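Local coordinates for catalase (PDB 4B7H), which breaks down hydrogen peroxide to water and oxygen at a haem iron and is inhibited by nitric oxide, at the interface of chains A and B. Numbering follows the deposited sequence. Chains: chain A/B, Catalase.

Contact 1: the interface of chains A and B. Residues chain A 152, 156, 347, 350-351, 354; chain B 53, 56-57, 60.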
loop_
_atom_site.group_PDB
_atom_site.type_symbol
_atom_site.label_atom_id
_atom_site.label_comp_id
_atom_site.label_asym_id
_atom_site.label_seq_id
_atom_site.Cartn_x
_atom_site.Cartn_y
_atom_site.Cartn_z
ATOM N N GLY A 152 -9.770 11.524 -23.778
ATOM C CA GLY A 152 -9.211 10.686 -22.733
ATOM C C GLY A 152 -10.116 9.558 -22.288
ATOM O O GLY A 152 -9.640 8.558 -21.749
ATOM N N PRO A 156 -7.982 4.283 -21.837
ATOM C CA PRO A 156 -7.831 2.926 -21.285
ATOM C C PRO A 156 -8.249 1.833 -22.272
ATOM O O PRO A 156 -7.684 0.745 -22.235
ATOM C CB PRO A 156 -8.737 2.947 -20.047
ATOM C CG PRO A 156 -8.701 4.390 -19.616
ATOM C CD PRO A 156 -8.773 5.141 -20.932
ATOM N N ALA A 347 -7.318 15.347 -19.713
ATOM C CA ALA A 347 -7.341 14.099 -18.956
ATOM C C ALA A 347 -5.960 13.764 -18.378
ATOM O O ALA A 347 -5.853 13.340 -17.222
ATOM C CB ALA A 347 -7.856 12.953 -19.823
ATOM N N PHE A 350 -4.888 15.305 -15.033
ATOM C CA PHE A 350 -5.314 14.547 -13.864
ATOM C C PHE A 350 -4.524 13.244 -13.652
ATOM O O PHE A 350 -4.090 12.934 -12.540
ATOM C CB PHE A 350 -6.809 14.209 -13.937
ATOM C CG PHE A 350 -7.209 13.130 -12.972
ATOM C CD1 PHE A 350 -7.267 13.396 -11.612
ATOM C CD2 PHE A 350 -7.467 11.840 -13.412
ATOM C CE1 PHE A 350 -7.597 12.404 -10.701
ATOM C CE2 PHE A 350 -7.802 10.840 -12.502
ATOM C CZ PHE A 350 -7.868 11.125 -11.147
ATOM N N ALA A 351 -4.352 12.485 -14.727
ATOM C CA ALA A 351 -3.997 11.075 -14.632
ATOM C C ALA A 351 -2.616 10.744 -14.083
ATOM O O ALA A 351 -2.459 9.725 -13.417
ATOM C CB ALA A 351 -4.190 10.407 -15.976
ATOM N N ASP A 354 -2.192 11.155 -10.296
ATOM C CA ASP A 354 -3.050 10.140 -9.711
ATOM C C ASP A 354 -2.329 8.788 -9.688
ATOM O O ASP A 354 -2.292 8.108 -8.657
ATOM C CB ASP A 354 -4.370 10.031 -10.475
ATOM C CG ASP A 354 -5.277 8.975 -9.898
ATOM O OD1 ASP A 354 -5.671 9.120 -8.721
ATOM O OD2 ASP A 354 -5.586 7.990 -10.601
ATOM N N ILE B 53 -13.352 9.834 -14.588
ATOM C CA ILE B 53 -12.380 9.743 -13.509
ATOM C C ILE B 53 -12.278 8.315 -12.956
ATOM O O ILE B 53 -11.184 7.833 -12.658
ATOM C CB ILE B 53 -12.689 10.767 -12.382
ATOM C CG1 ILE B 53 -12.731 12.197 -12.945
ATOM C CG2 ILE B 53 -11.682 10.638 -11.250
ATOM C CD1 ILE B 53 -11.502 12.610 -13.739
ATOM N N LEU B 56 -10.330 6.212 -15.556
ATOM C CA LEU B 56 -8.908 6.545 -15.524
ATOM C C LEU B 56 -8.232 6.105 -14.217
ATOM O O LEU B 56 -7.104 5.587 -14.236
ATOM C CB LEU B 56 -8.687 8.042 -15.738
ATOM C CG LEU B 56 -9.057 8.612 -17.102
ATOM C CD1 LEU B 56 -8.911 10.133 -17.066
ATOM C CD2 LEU B 56 -8.187 8.000 -18.207
ATOM N N ALA B 57 -8.908 6.309 -13.087
ATOM C CA ALA B 57 -8.309 6.025 -11.780
ATOM C C ALA B 57 -8.125 4.532 -11.567
ATOM O O ALA B 57 -7.124 4.093 -10.986
ATOM C CB ALA B 57 -9.151 6.616 -10.656
ATOM N N ASN B 60 -5.259 3.428 -13.722
ATOM C CA ASN B 60 -4.006 3.833 -13.081
ATOM C C ASN B 60 -3.517 2.871 -12.008
ATOM O O ASN B 60 -2.351 2.921 -11.626
ATOM C CB ASN B 60 -4.137 5.231 -12.447
ATOM C CG ASN B 60 -4.005 6.365 -13.449
ATOM O OD1 ASN B 60 -4.439 7.505 -13.182
ATOM N ND2 ASN B 60 -3.404 6.083 -14.588
#

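Contact 2: the interface of chains A and B. Residues chain A 113-116, 120, 252; chain B 113-116, 120, 164, 252.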
loop_
_atom_site.group_PDB
_atom_site.type_symbol
_atom_site.label_atom_id
_atom_site.label_comp_id
_atom_site.label_asym_id
_atom_site.label_seq_id
_atom_site.Cartn_x
_atom_site.Cartn_y
_atom_site.Cartn_z
ATOM N N GLU A 113 5.768 -4.632 -20.774
ATOM C CA GLU A 113 6.078 -4.544 -19.353
ATOM C C GLU A 113 7.576 -4.332 -19.128
ATOM O O GLU A 113 8.351 -4.259 -20.076
ATOM C CB GLU A 113 5.580 -5.804 -18.647
ATOM C CG GLU A 113 4.070 -6.024 -18.823
ATOM C CD GLU A 113 3.689 -6.706 -20.131
ATOM O OE1 GLU A 113 4.582 -7.144 -20.882
ATOM O OE2 GLU A 113 2.482 -6.814 -20.411
ATOM N N GLN A 114 7.955 -4.334 -17.857
ATOM C CA GLN A 114 9.309 -4.034 -17.404
ATOM C C GLN A 114 10.469 -4.767 -18.054
ATOM O O GLN A 114 11.578 -4.241 -18.092
ATOM C CB GLN A 114 9.399 -4.305 -15.915
ATOM C CG GLN A 114 9.427 -3.071 -15.082
ATOM C CD GLN A 114 9.897 -3.381 -13.685
ATOM O OE1 GLN A 114 9.354 -4.259 -13.021
ATOM N NE2 GLN A 114 10.938 -2.688 -13.243
ATOM N N GLY A 115 10.241 -5.991 -18.511
ATOM C CA GLY A 115 11.343 -6.802 -18.987
ATOM C C GLY A 115 11.362 -6.935 -20.491
ATOM O O GLY A 115 12.196 -7.654 -21.047
ATOM N N SER A 116 10.447 -6.214 -21.140
ATOM C CA SER A 116 10.127 -6.386 -22.570
ATOM C C SER A 116 11.126 -5.616 -23.435
ATOM O O SER A 116 11.814 -4.726 -22.942
ATOM C CB SER A 116 8.689 -5.943 -22.888
ATOM O OG SER A 116 8.514 -4.552 -22.723
ATOM N N TRP A 120 10.540 -3.564 -29.802
ATOM C CA TRP A 120 9.214 -3.890 -30.312
ATOM C C TRP A 120 8.711 -2.653 -31.062
ATOM O O TRP A 120 9.008 -1.528 -30.658
ATOM C CB TRP A 120 8.241 -4.191 -29.169
ATOM C CG TRP A 120 8.281 -5.588 -28.654
ATOM C CD1 TRP A 120 9.061 -6.612 -29.110
ATOM C CD2 TRP A 120 7.496 -6.123 -27.584
ATOM N NE1 TRP A 120 8.807 -7.752 -28.389
ATOM C CE2 TRP A 120 7.857 -7.477 -27.438
ATOM C CE3 TRP A 120 6.532 -5.584 -26.727
ATOM C CZ2 TRP A 120 7.282 -8.306 -26.472
ATOM C CZ3 TRP A 120 5.961 -6.409 -25.763
ATOM C CH2 TRP A 120 6.338 -7.755 -25.645
ATOM N N ALA A 252 17.287 -7.147 -25.458
ATOM C CA ALA A 252 16.020 -6.525 -25.100
ATOM C C ALA A 252 16.222 -5.109 -24.569
ATOM O O ALA A 252 15.282 -4.313 -24.538
ATOM C CB ALA A 252 15.292 -7.368 -24.075
ATOM N N GLU B 113 11.899 -9.987 -15.686
ATOM C CA GLU B 113 10.703 -9.311 -15.213
ATOM C C GLU B 113 9.503 -9.756 -16.043
ATOM O O GLU B 113 9.634 -10.570 -16.960
ATOM C CB GLU B 113 10.901 -7.797 -15.297
ATOM C CG GLU B 113 12.055 -7.285 -14.439
ATOM C CD GLU B 113 13.408 -7.397 -15.127
ATOM O OE1 GLU B 113 13.453 -7.727 -16.333
ATOM O OE2 GLU B 113 14.439 -7.168 -14.460
ATOM N N GLN B 114 8.360 -9.155 -15.731
ATOM C CA GLN B 114 7.065 -9.502 -16.304
ATOM C C GLN B 114 6.976 -9.591 -17.818
ATOM O O GLN B 114 6.133 -10.316 -18.338
ATOM C CB GLN B 114 6.038 -8.479 -15.863
ATOM C CG GLN B 114 5.035 -8.999 -14.882
ATOM C CD GLN B 114 3.870 -8.045 -14.754
ATOM O OE1 GLN B 114 4.055 -6.827 -14.722
ATOM N NE2 GLN B 114 2.659 -8.586 -14.715
ATOM N N GLY B 115 7.799 -8.821 -18.521
ATOM C CA GLY B 115 7.704 -8.746 -19.965
ATOM C C GLY B 115 8.801 -9.514 -20.673
ATOM O O GLY B 115 8.847 -9.535 -21.905
ATOM N N SER B 116 9.671 -10.157 -19.896
ATOM C CA SER B 116 10.838 -10.866 -20.433
ATOM C C SER B 116 10.490 -12.208 -21.098
ATOM O O SER B 116 9.428 -12.771 -20.848
ATOM C CB SER B 116 11.878 -11.074 -19.324
ATOM O OG SER B 116 11.417 -11.987 -18.342
ATOM N N TRP B 120 14.687 -17.328 -22.339
ATOM C CA TRP B 120 16.009 -16.999 -21.812
ATOM C C TRP B 120 16.539 -18.230 -21.084
ATOM O O TRP B 120 15.764 -18.969 -20.465
ATOM C CB TRP B 120 15.920 -15.860 -20.798
ATOM C CG TRP B 120 15.939 -14.497 -21.404
ATOM C CD1 TRP B 120 16.047 -14.186 -22.738
ATOM C CD2 TRP B 120 15.864 -13.249 -20.704
ATOM N NE1 TRP B 120 16.032 -12.823 -22.898
ATOM C CE2 TRP B 120 15.920 -12.225 -21.667
ATOM C CE3 TRP B 120 15.746 -12.902 -19.351
ATOM C CZ2 TRP B 120 15.863 -10.867 -21.322
ATOM C CZ3 TRP B 120 15.693 -11.552 -19.008
ATOM C CH2 TRP B 120 15.749 -10.554 -19.990
ATOM N N ARG B 164 19.604 -6.837 -12.325
ATOM C CA ARG B 164 20.231 -5.697 -12.998
ATOM C C ARG B 164 21.162 -4.910 -12.093
ATOM O O ARG B 164 20.893 -4.738 -10.902
ATOM C CB ARG B 164 19.166 -4.764 -13.594
ATOM C CG ARG B 164 18.270 -5.479 -14.586
ATOM C CD ARG B 164 17.034 -4.682 -14.975
ATOM N NE ARG B 164 16.177 -5.515 -15.818
ATOM C CZ ARG B 164 16.371 -5.708 -17.117
ATOM N NH1 ARG B 164 17.356 -5.079 -17.745
ATOM N NH2 ARG B 164 15.565 -6.518 -17.794
ATOM N N ALA B 252 8.185 -13.938 -27.164
ATOM C CA ALA B 252 8.608 -13.841 -25.776
ATOM C C ALA B 252 7.716 -14.683 -24.866
ATOM O O ALA B 252 8.104 -15.027 -23.744
ATOM C CB ALA B 252 8.609 -12.380 -25.331
HETATM O O HOH W 1 6.410 -5.314 -13.216
HETATM O O HOH W 2 15.299 -6.834 -20.616
#

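Contact 3: the interface of chains A and B. Residues chain A 32-36, 49, 51-52, 55; chain B 151-154, 157, 343, 441.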
loop_
_atom_site.group_PDB
_atom_site.type_symbol
_atom_site.label_atom_id
_atom_site.label_comp_id
_atom_site.label_asym_id
_atom_site.label_seq_id
_atom_site.Cartn_x
_atom_site.Cartn_y
_atom_site.Cartn_z
ATOM N N SER A 32 27.272 -12.217 9.600
ATOM C CA SER A 32 27.535 -12.946 8.358
ATOM C C SER A 32 26.523 -12.661 7.262
ATOM O O SER A 32 25.317 -12.547 7.523
ATOM C CB SER A 32 27.582 -14.458 8.620
ATOM O OG SER A 32 27.965 -15.182 7.455
ATOM N N GLU A 33 27.031 -12.575 6.033
ATOM C CA GLU A 33 26.189 -12.516 4.842
ATOM C C GLU A 33 26.061 -13.893 4.206
ATOM O O GLU A 33 25.428 -14.029 3.160
ATOM C CB GLU A 33 26.783 -11.559 3.802
ATOM C CG GLU A 33 26.900 -10.112 4.247
ATOM C CD GLU A 33 25.559 -9.414 4.428
ATOM O OE1 GLU A 33 24.489 -10.048 4.238
ATOM O OE2 GLU A 33 25.576 -8.202 4.738
ATOM N N ASN A 34 26.676 -14.899 4.833
ATOM C CA ASN A 34 26.825 -16.224 4.241
ATOM C C ASN A 34 26.104 -17.365 4.951
ATOM O O ASN A 34 25.645 -18.309 4.300
ATOM C CB ASN A 34 28.312 -16.587 4.138
ATOM C CG ASN A 34 29.074 -15.688 3.168
ATOM O OD1 ASN A 34 28.485 -15.069 2.270
ATOM N ND2 ASN A 34 30.396 -15.618 3.339
ATOM N N ILE A 35 26.036 -17.308 6.279
ATOM C CA ILE A 35 25.531 -18.435 7.062
ATOM C C ILE A 35 24.493 -17.941 8.047
ATOM O O ILE A 35 24.725 -16.948 8.742
ATOM C CB ILE A 35 26.674 -19.129 7.847
ATOM C CG1 ILE A 35 27.785 -19.576 6.887
ATOM C CG2 ILE A 35 26.131 -20.291 8.690
ATOM C CD1 ILE A 35 28.950 -20.279 7.560
ATOM N N SER A 36 23.352 -18.628 8.092
ATOM C CA SER A 36 22.277 -18.287 9.025
ATOM C C SER A 36 22.377 -19.101 10.313
ATOM O O SER A 36 23.008 -20.169 10.341
ATOM C CB SER A 36 20.899 -18.451 8.363
ATOM O OG SER A 36 20.708 -19.762 7.845
ATOM N N ASP A 49 17.388 -14.814 13.964
ATOM C CA ASP A 49 18.480 -14.345 13.122
ATOM C C ASP A 49 17.983 -13.027 12.526
ATOM O O ASP A 49 17.306 -13.008 11.490
ATOM C CB ASP A 49 18.865 -15.361 12.045
ATOM C CG ASP A 49 20.148 -14.976 11.332
ATOM O OD1 ASP A 49 20.381 -13.752 11.195
ATOM O OD2 ASP A 49 20.929 -15.874 10.924
ATOM N N HIS A 51 19.359 -10.338 11.171
ATOM C CA HIS A 51 19.838 -9.970 9.848
ATOM C C HIS A 51 19.213 -10.822 8.743
ATOM O O HIS A 51 18.820 -10.294 7.705
ATOM C CB HIS A 51 21.363 -10.025 9.777
ATOM C CG HIS A 51 21.903 -9.670 8.431
ATOM N ND1 HIS A 51 21.630 -8.465 7.818
ATOM C CD2 HIS A 51 22.687 -10.364 7.572
ATOM C CE1 HIS A 51 22.224 -8.433 6.638
ATOM N NE2 HIS A 51 22.872 -9.572 6.465
ATOM N N LEU A 52 19.093 -12.129 8.958
ATOM C CA LEU A 52 18.466 -12.986 7.947
ATOM C C LEU A 52 17.072 -12.485 7.588
ATOM O O LEU A 52 16.729 -12.332 6.412
ATOM C CB LEU A 52 18.372 -14.432 8.427
ATOM C CG LEU A 52 17.611 -15.384 7.500
ATOM C CD1 LEU A 52 18.392 -15.621 6.218
ATOM C CD2 LEU A 52 17.313 -16.701 8.228
ATOM N N LYS A 55 17.131 -9.005 5.824
ATOM C CA LYS A 55 17.635 -9.163 4.463
ATOM C C LYS A 55 16.575 -9.764 3.538
ATOM O O LYS A 55 16.330 -9.255 2.444
ATOM C CB LYS A 55 18.890 -10.047 4.500
ATOM C CG LYS A 55 19.650 -10.166 3.186
ATOM C CD LYS A 55 21.004 -10.844 3.418
ATOM C CE LYS A 55 21.810 -10.997 2.131
ATOM N NZ LYS A 55 23.115 -11.684 2.430
ATOM N N ASP B 151 22.102 -22.100 1.889
ATOM C CA ASP B 151 21.728 -21.260 3.024
ATOM C C ASP B 151 20.934 -20.062 2.517
ATOM O O ASP B 151 21.380 -19.355 1.607
ATOM C CB ASP B 151 22.983 -20.827 3.800
ATOM C CG ASP B 151 22.678 -20.401 5.217
ATOM O OD1 ASP B 151 21.724 -19.622 5.402
ATOM O OD2 ASP B 151 23.386 -20.846 6.151
ATOM N N GLY B 152 19.746 -19.857 3.074
ATOM C CA GLY B 152 18.892 -18.757 2.650
ATOM C C GLY B 152 19.509 -17.384 2.837
ATOM O O GLY B 152 19.115 -16.435 2.170
ATOM N N MET B 153 20.501 -17.278 3.724
ATOM C CA MET B 153 21.191 -16.009 3.934
ATOM C C MET B 153 21.769 -15.476 2.619
ATOM O O MET B 153 21.877 -14.266 2.420
ATOM C CB MET B 153 22.295 -16.187 4.980
ATOM C CG MET B 153 23.035 -14.902 5.325
ATOM S SD MET B 153 22.000 -13.598 6.023
ATOM C CE MET B 153 22.009 -14.102 7.740
ATOM N N LYS B 154 22.140 -16.392 1.729
ATOM C CA LYS B 154 22.779 -16.035 0.473
ATOM C C LYS B 154 21.808 -15.831 -0.687
ATOM O O LYS B 154 22.218 -15.395 -1.757
ATOM C CB LYS B 154 23.784 -17.123 0.095
ATOM C CG LYS B 154 25.004 -17.179 1.011
ATOM C CD LYS B 154 26.295 -17.003 0.217
ATOM C CE LYS B 154 26.349 -15.657 -0.493
ATOM N NZ LYS B 154 26.422 -14.493 0.446
ATOM N N ASP B 157 21.588 -12.353 -2.403
ATOM C CA ASP B 157 22.825 -12.112 -3.153
ATOM C C ASP B 157 22.760 -12.752 -4.526
ATOM O O ASP B 157 23.069 -12.112 -5.535
ATOM C CB ASP B 157 24.046 -12.638 -2.389
ATOM C CG ASP B 157 24.224 -11.947 -1.063
ATOM O OD1 ASP B 157 24.357 -10.708 -1.076
ATOM O OD2 ASP B 157 24.195 -12.623 -0.006
ATOM N N ARG B 343 18.421 -25.654 5.234
ATOM C CA ARG B 343 18.302 -24.257 5.643
ATOM C C ARG B 343 17.667 -23.381 4.575
ATOM O O ARG B 343 17.062 -22.346 4.880
ATOM C CB ARG B 343 19.661 -23.686 6.033
ATOM C CG ARG B 343 20.307 -24.426 7.172
ATOM C CD ARG B 343 21.660 -23.835 7.472
ATOM N NE ARG B 343 22.421 -24.705 8.358
ATOM C CZ ARG B 343 23.715 -24.552 8.616
ATOM N NH1 ARG B 343 24.381 -23.547 8.060
ATOM N NH2 ARG B 343 24.338 -25.398 9.432
ATOM N N ARG B 441 26.396 -20.408 14.169
ATOM C CA ARG B 441 26.506 -20.330 12.710
ATOM C C ARG B 441 27.568 -21.350 12.329
ATOM O O ARG B 441 28.752 -21.179 12.653
ATOM C CB ARG B 441 26.906 -18.927 12.250
ATOM C CG ARG B 441 25.880 -17.871 12.622
ATOM C CD ARG B 441 26.320 -16.467 12.220
ATOM N NE ARG B 441 25.315 -15.482 12.614
ATOM C CZ ARG B 441 25.298 -14.845 13.783
ATOM N NH1 ARG B 441 26.248 -15.060 14.682
ATOM N NH2 ARG B 441 24.334 -13.979 14.058
HETATM O O HOH W 3 23.513 -15.278 10.522
HETATM O O HOH W 4 18.503 -20.102 5.650
HETATM O O HOH W 5 22.607 -12.633 12.164
#

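Contact 1: the interface of chains A and B
Helix 50-59 of chain B, with B:Asn60 just beyond its end, packs on helix 343-359 of chain A. The 3-10 turn 152-154 and the start of helix 155-162 of chain A line the other flank. B:Leu56 inserts its forked tip between these elements. Its CG is anti to the carbonyl carbon (chi1 -66°), and the two methyls go to different elements. CD2 lies 3.9 Å from ring carbon CG of A:Pro156, the two side chains crossing at about a right angle. CD1 lies 4.1 Å from CB of A:Ala347. One turn earlier, B:Ile53 crosses A:Phe350 obliquely. Its CG2 branch meets ring carbon CZ at 3.8 Å, and its CD1 sits over one ring face towards the rim. CB of A:Asp354 covers the opposite face, so the phenyl ring is held between the two chains. The amide plane of B:Asn60 is turned 44° from the carboxylate of A:Asp354. Amide OD1 of B:Asn60 clashes with backbone O of A:Ala351, since both can only accept. The amide was probably built flipped; ND2 in its place could bond both oxygens. As modelled, OD1 of B:Asn60 also lies 2.9 Å from OD2 of A:Asp354, a pair that would need a proton on the carboxylate.

Contact 2: the interface of chains A and B
The indole of A:Trp120 has CB of its own chain's A:Ser116 over one face, 3.9 Å above the plane and towards the rim. B:Trp120 is covered in the same way by B:Ser116, and water 2 lies in plane at its edge. Each indole points its benzo corner at the partner, with A:Trp120 CZ2 4.4 Å from B:Ala252 CB. The guanidinium of B:Arg164 has the carboxylate of B:Glu113 and water 2 at its edge. It grips that carboxylate side-on in a salt bridge. NH2 of B:Arg164 reaches OE1 of B:Glu113 at 2.8 Å in a nearly straight bond (175°), and NE takes OE2. Both nitrogens come from above the carboxylate plane. The B:Glu113 chain, bent at chi2 (84°), sets OE1 3.5 Å from CA of A:Gly115. The 113-116 loops of the two chains pack against each other. CB of A:Gln114 lies 3.9 Å from CB of B:Glu113. OG of A:Ser116 and of B:Ser116 takes the crowded position between backbone N and carbonyl carbon. From there A:Ser116 OG donates to A:Glu113 O at 2.7 Å, on a lone pair, and pins the turn. Water 1 joins OE1 of A:Gln114 and of B:Gln114. Water 2 links B:Arg164 NH2 to A:Gly115 O. The site gives the subunits a close-packed, water-bridged seam where identical loops meet, probably at their two-fold axis.

Contact 3: the interface of chains A and B
Chain A runs as an irregular loop from A:Ser32 to A:Ser36, partly extended at A:Ile35 (phi/psi -131°/132°), against the 3-10 turn 152-154 of chain B. B:Met153 is the main plug and hides 145 Å² of its surface. Its CG is anti to the backbone N, and bends at chi2 and chi3 fold the thioether into chain A. SD meets CD2 of the A:His51 ring at 3.7 Å, the two side chains crossing at about a right angle. The terminal CE touches CB of A:Leu52, and A:Leu52 CD1 packs on B:Met153 CA. The carboxylate of B:Asp151 grips A:Ser36 twice. OD1 takes the serine OG at 2.6 Å on its syn lone pair, and its anti lone pair receives B:Met153 N. OD2 takes A:Ser36 N, which approaches from above the carboxylate plane. Extended A:Lys55 brings NZ to B:Met153 O at 2.9 Å, in the carbonyl plane, and to B:Asp157 OD2 in a salt bridge. A:Glu33 OE1 bonds both A:Lys55 NZ and A:His51 NE2, and so positions this lysine. B:Asp157 OD2 is shared with B:Lys154 NZ. The clustered charges probably offset one another. Waters 3 and 5 connect B:Arg441 to A:Asp49. Thrice-bent B:Lys154 lies beside A:Asn34. Its NZ donates to A:Glu33 O at 2.9 Å, from above the carbonyl plane, and to amide OD1 of A:Asn34 at 2.8 Å, in the carbonyl plane.

The C-alpha centres of contact 1 and contact 2 are about 25 Å apart, those of contact 2 and contact 3 about 30 Å, and those of contact 1 and contact 3 about 44 Å. Contact 1 and contact 3 share elements with the chains exchanged: helix 50-59 of one subunit against the 3-10 turn 152-154 and helices 155-162 and 343-359 of the other. Contact 3 also brings in loop 32-36 and strand 439-441. Each therefore adjoins the symmetry twin of the other. Contact 2 pairs like with like and lies between them. Together they suggest a broad, reciprocal interface within the tetramer typical of catalases.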